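PDB 6X3B: GDP-6-deoxy-D-mannose reductase from Pseudomonas aeruginosa, which probably reduces GDP-4-dehydro-6-deoxy-D-mannose to GDP-D-rhamnose with NADPH, a step toward the O-antigen of the outer membrane. Local coordinates for residues Leu233-His238 / Tyr245-Gly250; Phe190-Ala195 / Gln308-Ile313; Gly118-Ile123 / Ser160-Trp165; Gly130-Ala135 / Glu141-His146. One frame throughout, in Å; residues are numbered along the deposited sequence. Where two conformers were deposited one is given.

In the fold
Contacts 1, 3 and 4 lie on or beside the Rossmann-type part of the chain, and contact 2 joins two helices beyond it. Contacts 1 and 3 have centres 15 Å apart and touch: Leu236 CD2 lies 3.7 Å from Leu121 CB. Both reach the same sheet. Contact 4 sits within the chain loop closed by contact 3. It meets contact 1, where Asn246 N lies 2.7 Å from Glu141 OE2, a probable hydrogen bond. Contact 2 is the remote one, its centre 31 Å from that of contact 3. NADPH touches Ile123 in contact 3 and Phe190 in contact 2. Contacts 3 and 4 also touch the second subunit.

Contact 1 of 4, residues Leu233-His238 / Tyr245-Gly250; sequences LRLLSH and YNVCSG
The flat group here is the ring of Tyr245, and one of its faces takes the methyl CD2 of Leu235. That methyl stands 3.7 Å from the ring centroid and 19° off the ring normal, a CH-pi contact over the face. It is shifted toward the rim, so its shortest approach is Leu235 CD2 to Tyr245 CD1, 3.5 Å. The two side chains run past each other in opposite directions. In both, CG sits beside the backbone N (chi1 -80° for Leu235, -60° for Tyr245), which brings methyl and ring together. The other methyl, CD1, points to Val247 and lies a looser 4.4 Å from Val247 CG2. Tyr245 and Val247 thus offer two neighbouring surfaces to one leucine. The phenol end is held from outside: Tyr245 OH is hydrogen-bonded to Glu240 N. Helix 292-298 adds to this buried cluster, with Leu294 and Thr298 on Leu235 and Arg293 and Ala297 on Tyr245. Strand 244-247 pairs in parallel with strand 172-182, and Leu235 also touches Ala176 there. Strand 219-224, helix 225-238 and strand 244-247 follow one another as a beta-alpha-beta connection, the unit from which a Rossmann-type fold is built.

Contact 2 of 4, residues Phe190-Ala195 / Gln308-Ile313; sequences FVIASA and QSLRAI
Ile192 reaches the helix of Leu310 and Ile313 through a single methyl. From its CB the branch CG2 leaves anti to the backbone N and comes to rest on two partners. It lies 3.9 Å from Leu310 CD2 and also 3.9 Å from Ile313 CD1. The touching is done by CG2 and not by the CG1-CD1 branch. Leu258 of helix 255-266 touches Ile192 as well, and Leu261 and Leu262 of that helix touch Leu310. Three helices, 191-203, 255-266 and 306-320, therefore share one buried apolar centre. In extended short-chain dehydrogenases such helices belong to the smaller C-terminal domain that usually takes the nucleotide sugar, and the same is probable here. Ile313 gets its tip to Ile192 by an unusual turn. Its CG1 sits between the backbone N and the carbonyl carbon (chi1 62°), and the chain then runs out extended to CD1. That methyl, Ile313 CD1, is also 4.1 Å from Ile192 O. The side chains of Leu310 and Ile313 each cross that of Ile192 at about a right angle. Just before helix 191-203, Phe190 takes the N-cap position and touches the bound NADPH.

Contact 3 of 4, residues Gly118-Ile123 / Ser160-Trp165; sequences GTFLYI and SLCLQW
Strand 119-123 packs against helix 150-169, and the backbones come nearest at Tyr122 and Cys162, whose CA atoms are 7.1 Å apart. At this point the helix points one small side chain, Cys162, at the strand, where it meets Phe120 and Tyr122 on the same face. Its sulfur serves both. Cys162 SG is 3.6 Å from Phe120 CE1, near the outer part of that ring. It is 3.8 Å from Tyr122 CB, close to the root of that side chain. Both are sulfur-aromatic contacts of oblique geometry. The sulfur is 4.7 Å from the centroid of the Phe120 ring. There it stands 56° off the ring normal. From the centroid of the Tyr122 ring it is 4.5 Å. The tilt from that normal is smaller, 40°. In both aromatic residues CG lies opposite the backbone N, which carries the rings out from the strand side by side. This is the helix-on-sheet packing of a Rossmann-type fold. Helix 93-114 closes round the same place: Leu108 and Leu111 touch Phe120, and Thr104 touches Cys162. Helix 150-169 holds the Tyr-x-x-x-Lys sequence signature of the family, and its Lys155 NZ is hydrogen-bonded to Ile123 O. Ile123 touches NADPH at the end of the strand. The helix also faces the dimer partner: Leu161 packs on Val153 of the second subunit.

Contact 4 of 4, residues Gly130-Ala135 / Glu141-His146; sequences GQVAEA and EELIPH
The long irregular loop between strand 119-123 and helix 150-169 folds back on itself here, so that Gly130 meets His146 and Val132 meets Leu143. The two arms are nearest at Gly130 and His146, with CA atoms 4.9 Å apart. His146 O meets the other arm in two ways. Gly130 CA comes to within 3.4 Å of it in a CA-H...O contact, with an angle of 155° at the hydrogen. A water also gives a hydrogen bond to His146 O, at 2.7 Å. The same water accepts one from Gln131 N, at 2.9 Å, and so links the two arms. Gly130 has a positive phi of 74°, and with no side chain it lets the carbonyl come close. Further along, the arms join through apolar groups. Val132 and Leu143 reach toward each other tip to tip, and Leu143 CD2 lies 3.6 Å from Val132 CG2 and 3.9 Å from Val132 CG1. Leu143 is placed for this by CG lying anti to its N (chi1 -177°). Ile139 also touches Val132, and Gln284 NE2 is hydrogen-bonded to Val132 O. Beside Leu143, Glu142 packs on Ile144, and Ile144 on Glu141, of the second subunit. The arrangement is a water-bridged surface loop, closed by one small apolar pair, on the way into the helix of the Tyr-x-x-x-Lys signature.

Contact 1 of 4, residues Leu233-His238 / Tyr245-Gly250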
loop_
_atom_site.group_PDB
_atom_site.type_symbol
_atom_site.label_atom_id
_atom_site.label_comp_id
_atom_site.label_asym_id
_atom_site.label_seq_id
_atom_site.Cartn_x
_atom_site.Cartn_y
_atom_site.Cartn_z
ATOM N N LEU A 233 5.926 -22.832 -3.828
ATOM C CA LEU A 233 5.154 -23.926 -4.427
ATOM C C LEU A 233 4.172 -24.531 -3.425
ATOM O O LEU A 233 3.059 -24.937 -3.800
ATOM C CB LEU A 233 6.108 -24.994 -4.964
ATOM C CG LEU A 233 7.001 -24.536 -6.135
ATOM C CD1 LEU A 233 7.946 -25.667 -6.550
ATOM C CD2 LEU A 233 6.163 -24.056 -7.336
ATOM N N ARG A 234 4.568 -24.628 -2.154
ATOM C CA ARG A 234 3.634 -25.144 -1.143
ATOM C C ARG A 234 2.507 -24.156 -0.865
ATOM O O ARG A 234 1.377 -24.564 -0.549
ATOM C CB ARG A 234 4.384 -25.478 0.141
ATOM C CG ARG A 234 5.410 -26.590 -0.053
ATOM C CD ARG A 234 5.814 -27.202 1.258
ATOM N NE ARG A 234 4.802 -28.138 1.706
ATOM C CZ ARG A 234 4.775 -29.421 1.370
ATOM N NH1 ARG A 234 5.718 -29.917 0.581
ATOM N NH2 ARG A 234 3.797 -30.201 1.814
ATOM N N LEU A 235 2.784 -22.859 -1.016
ATOM C CA LEU A 235 1.716 -21.873 -0.930
ATOM C C LEU A 235 0.714 -22.055 -2.064
ATOM O O LEU A 235 -0.506 -22.001 -1.839
ATOM C CB LEU A 235 2.306 -20.462 -0.931
ATOM C CG LEU A 235 2.846 -20.015 0.424
ATOM C CD1 LEU A 235 3.589 -18.673 0.297
ATOM C CD2 LEU A 235 1.705 -19.924 1.424
ATOM N N LEU A 236 1.208 -22.252 -3.300
ATOM C CA LEU A 236 0.307 -22.539 -4.415
ATOM C C LEU A 236 -0.559 -23.752 -4.109
ATOM O O LEU A 236 -1.745 -23.778 -4.454
ATOM C CB LEU A 236 1.093 -22.809 -5.697
ATOM C CG LEU A 236 1.925 -21.664 -6.284
ATOM C CD1 LEU A 236 2.559 -22.140 -7.594
ATOM C CD2 LEU A 236 1.045 -20.450 -6.550
ATOM N N SER A 237 0.027 -24.774 -3.482
ATOM C CA SER A 237 -0.737 -25.990 -3.206
ATOM C C SER A 237 -1.690 -25.827 -2.027
ATOM O O SER A 237 -2.763 -26.435 -2.028
ATOM C CB SER A 237 0.195 -27.166 -2.919
ATOM O OG SER A 237 0.905 -27.547 -4.077
ATOM N N HIS A 238 -1.324 -25.036 -1.016
ATOM C CA HIS A 238 -2.007 -25.118 0.274
ATOM C C HIS A 238 -2.412 -23.778 0.882
ATOM O O HIS A 238 -3.159 -23.783 1.870
ATOM C CB HIS A 238 -1.136 -25.865 1.304
ATOM C CG HIS A 238 -0.660 -27.214 0.846
ATOM N ND1 HIS A 238 -1.525 -28.244 0.519
ATOM C CD2 HIS A 238 0.591 -27.714 0.701
ATOM C CE1 HIS A 238 -0.822 -29.308 0.166
ATOM N NE2 HIS A 238 0.463 -29.017 0.273
ATOM N N TYR A 245 1.709 -14.368 3.895
ATOM C CA TYR A 245 2.603 -15.280 4.604
ATOM C C TYR A 245 4.031 -14.764 4.585
ATOM O O TYR A 245 4.562 -14.480 3.504
ATOM C CB TYR A 245 2.584 -16.675 3.966
ATOM C CG TYR A 245 1.231 -17.310 3.979
ATOM C CD1 TYR A 245 0.325 -17.085 2.953
ATOM C CD2 TYR A 245 0.856 -18.136 5.029
ATOM C CE1 TYR A 245 -0.929 -17.669 2.970
ATOM C CE2 TYR A 245 -0.385 -18.719 5.064
ATOM C CZ TYR A 245 -1.266 -18.493 4.039
ATOM O OH TYR A 245 -2.480 -19.107 4.105
ATOM N N ASN A 246 4.656 -14.663 5.766
ATOM C CA ASN A 246 6.110 -14.533 5.828
ATOM C C ASN A 246 6.763 -15.811 5.314
ATOM O O ASN A 246 6.313 -16.915 5.621
ATOM C CB ASN A 246 6.591 -14.309 7.256
ATOM C CG ASN A 246 6.204 -12.951 7.811
ATOM O OD1 ASN A 246 5.894 -12.009 7.064
ATOM N ND2 ASN A 246 6.244 -12.841 9.130
ATOM N N VAL A 247 7.844 -15.657 4.561
ATOM C CA VAL A 247 8.685 -16.787 4.163
ATOM C C VAL A 247 10.066 -16.506 4.749
ATOM O O VAL A 247 10.804 -15.648 4.250
ATOM C CB VAL A 247 8.728 -16.979 2.642
ATOM C CG1 VAL A 247 9.689 -18.144 2.272
ATOM C CG2 VAL A 247 7.299 -17.251 2.073
ATOM N N CYS A 248 10.417 -17.217 5.823
ATOM C CA CYS A 248 11.618 -16.918 6.593
ATOM C C CYS A 248 12.020 -18.156 7.385
ATOM O O CYS A 248 11.266 -19.129 7.492
ATOM C CB CYS A 248 11.391 -15.714 7.526
ATOM S SG CYS A 248 9.918 -15.922 8.590
ATOM N N SER A 249 13.229 -18.111 7.935
ATOM C CA SER A 249 13.757 -19.230 8.707
ATOM C C SER A 249 13.361 -19.183 10.179
ATOM O O SER A 249 13.369 -20.223 10.845
ATOM C CB SER A 249 15.290 -19.255 8.619
ATOM O OG SER A 249 15.829 -18.240 9.462
ATOM N N GLY A 250 13.038 -18.006 10.712
ATOM C CA GLY A 250 12.837 -17.904 12.141
ATOM C C GLY A 250 14.119 -17.960 12.942
ATOM O O GLY A 250 14.064 -18.059 14.169
#

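Contact 2 of 4, residues Phe190-Ala195 / Gln308-Ile313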
loop_
_atom_site.group_PDB
_atom_site.type_symbol
_atom_site.label_atom_id
_atom_site.label_comp_id
_atom_site.label_asym_id
_atom_site.label_seq_id
_atom_site.Cartn_x
_atom_site.Cartn_y
_atom_site.Cartn_z
ATOM N N PHE A 190 24.614 -7.300 -1.873
ATOM C CA PHE A 190 24.384 -7.933 -0.582
ATOM C C PHE A 190 25.714 -8.366 0.024
ATOM O O PHE A 190 26.563 -8.939 -0.664
ATOM C CB PHE A 190 23.457 -9.137 -0.737
ATOM C CG PHE A 190 21.998 -8.775 -0.800
ATOM C CD1 PHE A 190 21.348 -8.247 0.314
ATOM C CD2 PHE A 190 21.279 -8.956 -1.971
ATOM C CE1 PHE A 190 20.009 -7.911 0.252
ATOM C CE2 PHE A 190 19.943 -8.628 -2.039
ATOM C CZ PHE A 190 19.308 -8.100 -0.930
ATOM N N VAL A 191 25.893 -8.097 1.324
ATOM C CA VAL A 191 27.206 -8.291 1.944
ATOM C C VAL A 191 27.642 -9.756 1.872
ATOM O O VAL A 191 28.826 -10.052 1.672
ATOM C CB VAL A 191 27.204 -7.763 3.395
ATOM C CG1 VAL A 191 26.272 -8.574 4.272
ATOM C CG2 VAL A 191 28.633 -7.750 3.969
ATOM N N ILE A 192 26.707 -10.695 2.027
ATOM C CA ILE A 192 27.103 -12.101 2.011
ATOM C C ILE A 192 27.499 -12.528 0.610
ATOM O O ILE A 192 28.477 -13.262 0.424
ATOM C CB ILE A 192 25.987 -12.998 2.573
ATOM C CG1 ILE A 192 25.778 -12.705 4.059
ATOM C CG2 ILE A 192 26.351 -14.473 2.347
ATOM C CD1 ILE A 192 27.068 -12.716 4.881
ATOM N N ALA A 193 26.753 -12.082 -0.398
ATOM C CA ALA A 193 27.128 -12.400 -1.770
ATOM C C ALA A 193 28.472 -11.775 -2.121
ATOM O O ALA A 193 29.324 -12.418 -2.740
ATOM C CB ALA A 193 26.034 -11.936 -2.736
ATOM N N SER A 194 28.693 -10.528 -1.713
ATOM C CA SER A 194 29.967 -9.881 -2.008
ATOM C C SER A 194 31.118 -10.563 -1.275
ATOM O O SER A 194 32.206 -10.735 -1.839
ATOM C CB SER A 194 29.895 -8.402 -1.631
ATOM O OG SER A 194 31.177 -7.804 -1.683
ATOM N N ALA A 195 30.899 -10.936 -0.010
ATOM C CA ALA A 195 31.931 -11.619 0.765
ATOM C C ALA A 195 32.322 -12.937 0.110
ATOM O O ALA A 195 33.511 -13.266 0.027
ATOM C CB ALA A 195 31.448 -11.856 2.206
ATOM N N GLN A 308 25.524 -25.493 3.970
ATOM C CA GLN A 308 25.340 -25.884 2.574
ATOM C C GLN A 308 25.073 -24.668 1.690
ATOM O O GLN A 308 25.579 -24.592 0.560
ATOM C CB GLN A 308 24.211 -26.910 2.425
ATOM C CG GLN A 308 23.952 -27.243 0.968
ATOM C CD GLN A 308 23.106 -28.487 0.764
ATOM O OE1 GLN A 308 22.690 -29.141 1.722
ATOM N NE2 GLN A 308 22.860 -28.823 -0.496
ATOM N N SER A 309 24.271 -23.708 2.178
ATOM C CA SER A 309 23.975 -22.520 1.381
ATOM C C SER A 309 25.234 -21.729 1.079
ATOM O O SER A 309 25.412 -21.229 -0.035
ATOM C CB SER A 309 22.995 -21.600 2.118
ATOM O OG SER A 309 21.730 -22.204 2.244
ATOM N N LEU A 310 26.091 -21.561 2.078
ATOM C CA LEU A 310 27.305 -20.776 1.892
ATOM C C LEU A 310 28.309 -21.504 1.000
ATOM O O LEU A 310 28.995 -20.883 0.178
ATOM C CB LEU A 310 27.918 -20.462 3.256
ATOM C CG LEU A 310 27.104 -19.538 4.161
ATOM C CD1 LEU A 310 27.775 -19.397 5.515
ATOM C CD2 LEU A 310 26.933 -18.165 3.508
ATOM N N ARG A 311 28.431 -22.822 1.165
ATOM C CA ARG A 311 29.314 -23.571 0.277
ATOM C C ARG A 311 28.854 -23.444 -1.164
ATOM O O ARG A 311 29.673 -23.274 -2.079
ATOM C CB ARG A 311 29.358 -25.042 0.693
ATOM C CG ARG A 311 30.466 -25.834 -0.009
ATOM C CD ARG A 311 30.610 -27.218 0.590
ATOM N NE ARG A 311 29.305 -27.835 0.775
ATOM C CZ ARG A 311 28.797 -28.190 1.951
ATOM N NH1 ARG A 311 29.500 -28.016 3.059
ATOM N NH2 ARG A 311 27.598 -28.752 1.997
ATOM N N ALA A 312 27.539 -23.485 -1.380
ATOM C CA ALA A 312 27.003 -23.409 -2.731
ATOM C C ALA A 312 27.385 -22.089 -3.390
ATOM O O ALA A 312 27.816 -22.073 -4.552
ATOM C CB ALA A 312 25.478 -23.620 -2.702
ATOM N N ILE A 313 27.293 -20.970 -2.659
ATOM C CA ILE A 313 27.642 -19.708 -3.315
ATOM C C ILE A 313 29.153 -19.585 -3.524
ATOM O O ILE A 313 29.594 -18.971 -4.504
ATOM C CB ILE A 313 27.074 -18.474 -2.575
ATOM C CG1 ILE A 313 27.628 -18.334 -1.157
ATOM C CG2 ILE A 313 25.555 -18.504 -2.570
ATOM C CD1 ILE A 313 27.203 -17.012 -0.476
#

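Contact 3 of 4, residues Gly118-Ile123 / Ser160-Trp165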
loop_
_atom_site.group_PDB
_atom_site.type_symbol
_atom_site.label_atom_id
_atom_site.label_comp_id
_atom_site.label_asym_id
_atom_site.label_seq_id
_atom_site.Cartn_x
_atom_site.Cartn_y
_atom_site.Cartn_z
ATOM N N GLY A 118 -7.476 -18.304 -11.824
ATOM C CA GLY A 118 -6.811 -19.228 -10.916
ATOM C C GLY A 118 -6.063 -18.570 -9.767
ATOM O O GLY A 118 -6.485 -17.552 -9.210
ATOM N N THR A 119 -4.948 -19.184 -9.380
ATOM C CA THR A 119 -4.200 -18.755 -8.206
ATOM C C THR A 119 -3.103 -17.770 -8.609
ATOM O O THR A 119 -2.337 -18.015 -9.542
ATOM C CB THR A 119 -3.613 -19.968 -7.485
ATOM O OG1 THR A 119 -4.693 -20.747 -6.943
ATOM C CG2 THR A 119 -2.702 -19.529 -6.337
ATOM N N PHE A 120 -3.050 -16.642 -7.921
ATOM C CA PHE A 120 -2.053 -15.615 -8.183
ATOM C C PHE A 120 -1.237 -15.426 -6.913
ATOM O O PHE A 120 -1.750 -14.903 -5.922
ATOM C CB PHE A 120 -2.710 -14.298 -8.596
ATOM C CG PHE A 120 -1.738 -13.283 -9.139
ATOM C CD1 PHE A 120 -1.002 -12.482 -8.280
ATOM C CD2 PHE A 120 -1.572 -13.136 -10.508
ATOM C CE1 PHE A 120 -0.093 -11.531 -8.781
ATOM C CE2 PHE A 120 -0.673 -12.179 -11.029
ATOM C CZ PHE A 120 0.069 -11.398 -10.175
ATOM N N LEU A 121 0.036 -15.823 -6.942
ATOM C CA LEU A 121 0.912 -15.645 -5.794
ATOM C C LEU A 121 1.815 -14.439 -6.070
ATOM O O LEU A 121 2.682 -14.486 -6.952
ATOM C CB LEU A 121 1.722 -16.911 -5.526
ATOM C CG LEU A 121 2.890 -16.750 -4.546
ATOM C CD1 LEU A 121 2.387 -16.311 -3.148
ATOM C CD2 LEU A 121 3.695 -18.050 -4.453
ATOM N N TYR A 122 1.591 -13.359 -5.326
ATOM C CA TYR A 122 2.386 -12.151 -5.451
ATOM C C TYR A 122 3.577 -12.256 -4.511
ATOM O O TYR A 122 3.411 -12.576 -3.330
ATOM C CB TYR A 122 1.568 -10.903 -5.118
ATOM C CG TYR A 122 2.448 -9.702 -5.162
ATOM C CD1 TYR A 122 2.951 -9.258 -6.376
ATOM C CD2 TYR A 122 2.868 -9.072 -3.992
ATOM C CE1 TYR A 122 3.804 -8.168 -6.441
ATOM C CE2 TYR A 122 3.719 -7.980 -4.041
ATOM C CZ TYR A 122 4.193 -7.546 -5.276
ATOM O OH TYR A 122 5.043 -6.462 -5.351
ATOM N N ILE A 123 4.777 -12.018 -5.036
ATOM C CA ILE A 123 5.991 -12.106 -4.243
ATOM C C ILE A 123 6.338 -10.692 -3.787
ATOM O O ILE A 123 6.758 -9.846 -4.590
ATOM C CB ILE A 123 7.147 -12.764 -5.016
ATOM C CG1 ILE A 123 6.795 -14.224 -5.397
ATOM C CG2 ILE A 123 8.428 -12.778 -4.165
ATOM C CD1 ILE A 123 6.069 -15.037 -4.274
ATOM N N SER A 160 -1.522 -4.907 -1.701
ATOM C CA SER A 160 -2.898 -4.433 -1.540
ATOM C C SER A 160 -3.682 -4.584 -2.834
ATOM O O SER A 160 -4.825 -5.072 -2.837
ATOM C CB SER A 160 -2.890 -2.959 -1.105
ATOM O OG SER A 160 -2.077 -2.787 0.026
ATOM N N LEU A 161 -3.076 -4.162 -3.948
ATOM C CA LEU A 161 -3.707 -4.295 -5.252
ATOM C C LEU A 161 -4.061 -5.751 -5.546
ATOM O O LEU A 161 -5.218 -6.069 -5.872
ATOM C CB LEU A 161 -2.785 -3.728 -6.345
ATOM C CG LEU A 161 -3.309 -3.944 -7.773
ATOM C CD1 LEU A 161 -4.603 -3.142 -7.993
ATOM C CD2 LEU A 161 -2.238 -3.570 -8.825
ATOM N N CYS A 162 -3.078 -6.657 -5.431
ATOM C CA CYS A 162 -3.365 -8.068 -5.722
ATOM C C CYS A 162 -4.473 -8.613 -4.823
ATOM O O CYS A 162 -5.364 -9.338 -5.287
ATOM C CB CYS A 162 -2.109 -8.907 -5.568
ATOM S SG CYS A 162 -0.907 -8.538 -6.864
ATOM N N LEU A 163 -4.437 -8.278 -3.539
ATOM C CA LEU A 163 -5.470 -8.780 -2.645
ATOM C C LEU A 163 -6.818 -8.158 -2.955
ATOM O O LEU A 163 -7.852 -8.828 -2.816
ATOM C CB LEU A 163 -5.079 -8.528 -1.193
ATOM C CG LEU A 163 -3.885 -9.343 -0.700
ATOM C CD1 LEU A 163 -3.353 -8.784 0.603
ATOM C CD2 LEU A 163 -4.257 -10.838 -0.564
ATOM N N GLN A 164 -6.828 -6.891 -3.381
ATOM C CA GLN A 164 -8.066 -6.266 -3.840
ATOM C C GLN A 164 -8.620 -6.981 -5.061
ATOM O O GLN A 164 -9.840 -7.183 -5.168
ATOM C CB GLN A 164 -7.838 -4.788 -4.152
ATOM C CG GLN A 164 -9.070 -4.032 -4.644
ATOM C CD GLN A 164 -9.067 -3.797 -6.145
ATOM O OE1 GLN A 164 -9.966 -4.257 -6.863
ATOM N NE2 GLN A 164 -8.048 -3.100 -6.634
ATOM N N TRP A 165 -7.736 -7.396 -5.981
ATOM C CA TRP A 165 -8.170 -8.170 -7.138
ATOM C C TRP A 165 -8.779 -9.495 -6.713
ATOM O O TRP A 165 -9.750 -9.963 -7.316
ATOM C CB TRP A 165 -6.999 -8.407 -8.101
ATOM C CG TRP A 165 -6.985 -7.332 -9.077
ATOM C CD1 TRP A 165 -6.778 -5.997 -8.819
ATOM C CD2 TRP A 165 -7.278 -7.436 -10.467
ATOM N NE1 TRP A 165 -6.889 -5.270 -9.983
ATOM C CE2 TRP A 165 -7.202 -6.130 -11.009
ATOM C CE3 TRP A 165 -7.582 -8.511 -11.320
ATOM C CZ2 TRP A 165 -7.408 -5.872 -12.364
ATOM C CZ3 TRP A 165 -7.796 -8.252 -12.663
ATOM C CH2 TRP A 165 -7.715 -6.953 -13.173
#

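Contact 4 of 4, residues Gly130-Ala135 / Glu141-His146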
loop_
_atom_site.group_PDB
_atom_site.type_symbol
_atom_site.label_atom_id
_atom_site.label_comp_id
_atom_site.label_asym_id
_atom_site.label_seq_id
_atom_site.Cartn_x
_atom_site.Cartn_y
_atom_site.Cartn_z
ATOM N N GLY A 130 9.778 -2.553 7.610
ATOM C CA GLY A 130 10.493 -1.391 8.117
ATOM C C GLY A 130 11.132 -1.642 9.479
ATOM O O GLY A 130 11.600 -2.736 9.790
ATOM N N GLN A 131 11.161 -0.598 10.304
ATOM C CA GLN A 131 11.818 -0.677 11.601
ATOM C C GLN A 131 10.923 -1.432 12.568
ATOM O O GLN A 131 9.742 -1.105 12.717
ATOM C CB GLN A 131 12.116 0.731 12.133
ATOM C CG GLN A 131 13.224 0.791 13.166
ATOM C CD GLN A 131 13.953 2.118 13.134
ATOM O OE1 GLN A 131 13.470 3.100 13.679
ATOM N NE2 GLN A 131 15.115 2.156 12.477
ATOM N N VAL A 132 11.465 -2.463 13.198
ATOM C CA VAL A 132 10.695 -3.277 14.130
ATOM C C VAL A 132 11.458 -3.325 15.448
ATOM O O VAL A 132 12.669 -3.573 15.460
ATOM C CB VAL A 132 10.438 -4.694 13.584
ATOM C CG1 VAL A 132 9.801 -5.554 14.646
ATOM C CG2 VAL A 132 9.526 -4.640 12.360
ATOM N N ALA A 133 10.763 -3.051 16.548
ATOM C CA ALA A 133 11.410 -3.082 17.852
ATOM C C ALA A 133 11.790 -4.512 18.210
ATOM O O ALA A 133 11.070 -5.460 17.887
ATOM C CB ALA A 133 10.491 -2.492 18.929
ATOM N N GLU A 134 12.935 -4.666 18.879
ATOM C CA GLU A 134 13.380 -6.003 19.260
ATOM C C GLU A 134 12.323 -6.742 20.074
ATOM O O GLU A 134 12.191 -7.969 19.958
ATOM C CB GLU A 134 14.702 -5.912 20.017
ATOM C CG GLU A 134 15.798 -5.326 19.156
ATOM C CD GLU A 134 17.191 -5.499 19.735
ATOM O OE1 GLU A 134 17.334 -6.026 20.861
ATOM O OE2 GLU A 134 18.148 -5.103 19.041
ATOM N N ALA A 135 11.531 -6.012 20.858
ATOM C CA ALA A 135 10.478 -6.640 21.649
ATOM C C ALA A 135 9.347 -7.187 20.791
ATOM O O ALA A 135 8.613 -8.072 21.247
ATOM C CB ALA A 135 9.925 -5.641 22.671
ATOM N N GLU A 141 2.718 -11.615 10.790
ATOM C CA GLU A 141 1.969 -10.951 9.729
ATOM C C GLU A 141 0.937 -9.950 10.246
ATOM O O GLU A 141 0.372 -9.199 9.444
ATOM C CB GLU A 141 1.277 -11.999 8.854
ATOM C CG GLU A 141 2.246 -12.855 8.028
ATOM C CD GLU A 141 2.797 -14.049 8.787
ATOM O OE1 GLU A 141 2.704 -14.091 10.037
ATOM O OE2 GLU A 141 3.353 -14.954 8.119
ATOM N N GLU A 142 0.673 -9.913 11.544
ATOM C CA GLU A 142 -0.285 -8.957 12.087
ATOM C C GLU A 142 0.385 -7.658 12.509
ATOM O O GLU A 142 -0.291 -6.740 12.994
ATOM C CB GLU A 142 -1.039 -9.577 13.273
ATOM C CG GLU A 142 -1.992 -10.673 12.857
ATOM C CD GLU A 142 -2.996 -10.192 11.827
ATOM O OE1 GLU A 142 -3.573 -9.104 12.033
ATOM O OE2 GLU A 142 -3.199 -10.893 10.806
ATOM N N LEU A 143 1.692 -7.563 12.341
ATOM C CA LEU A 143 2.402 -6.336 12.650
ATOM C C LEU A 143 2.192 -5.354 11.506
ATOM O O LEU A 143 2.345 -5.711 10.335
ATOM C CB LEU A 143 3.880 -6.638 12.877
ATOM C CG LEU A 143 4.811 -5.503 13.287
ATOM C CD1 LEU A 143 4.485 -5.021 14.707
ATOM C CD2 LEU A 143 6.254 -5.972 13.194
ATOM N N ILE A 144 1.786 -4.134 11.837
ATOM C CA ILE A 144 1.547 -3.144 10.785
ATOM C C ILE A 144 2.878 -2.772 10.141
ATOM O O ILE A 144 3.834 -2.425 10.855
ATOM C CB ILE A 144 0.847 -1.912 11.355
ATOM C CG1 ILE A 144 -0.606 -2.263 11.704
ATOM C CG2 ILE A 144 0.917 -0.754 10.352
ATOM C CD1 ILE A 144 -1.362 -1.149 12.371
ATOM N N PRO A 145 2.997 -2.847 8.820
ATOM C CA PRO A 145 4.268 -2.519 8.162
ATOM C C PRO A 145 4.469 -1.016 8.009
ATOM O O PRO A 145 3.511 -0.241 7.889
ATOM C CB PRO A 145 4.125 -3.203 6.796
ATOM C CG PRO A 145 2.662 -3.134 6.518
ATOM C CD PRO A 145 1.964 -3.285 7.858
ATOM N N HIS A 146 5.744 -0.602 8.029
ATOM C CA HIS A 146 6.113 0.820 7.918
ATOM C C HIS A 146 7.259 0.943 6.932
ATOM O O HIS A 146 8.414 1.152 7.328
ATOM C CB HIS A 146 6.507 1.404 9.278
ATOM C CG HIS A 146 5.392 1.397 10.273
ATOM N ND1 HIS A 146 4.339 2.287 10.210
ATOM C CD2 HIS A 146 5.137 0.584 11.327
ATOM C CE1 HIS A 146 3.487 2.029 11.190
ATOM N NE2 HIS A 146 3.946 0.997 11.880
HETATM O O HOH W 1 9.845 1.916 9.525
#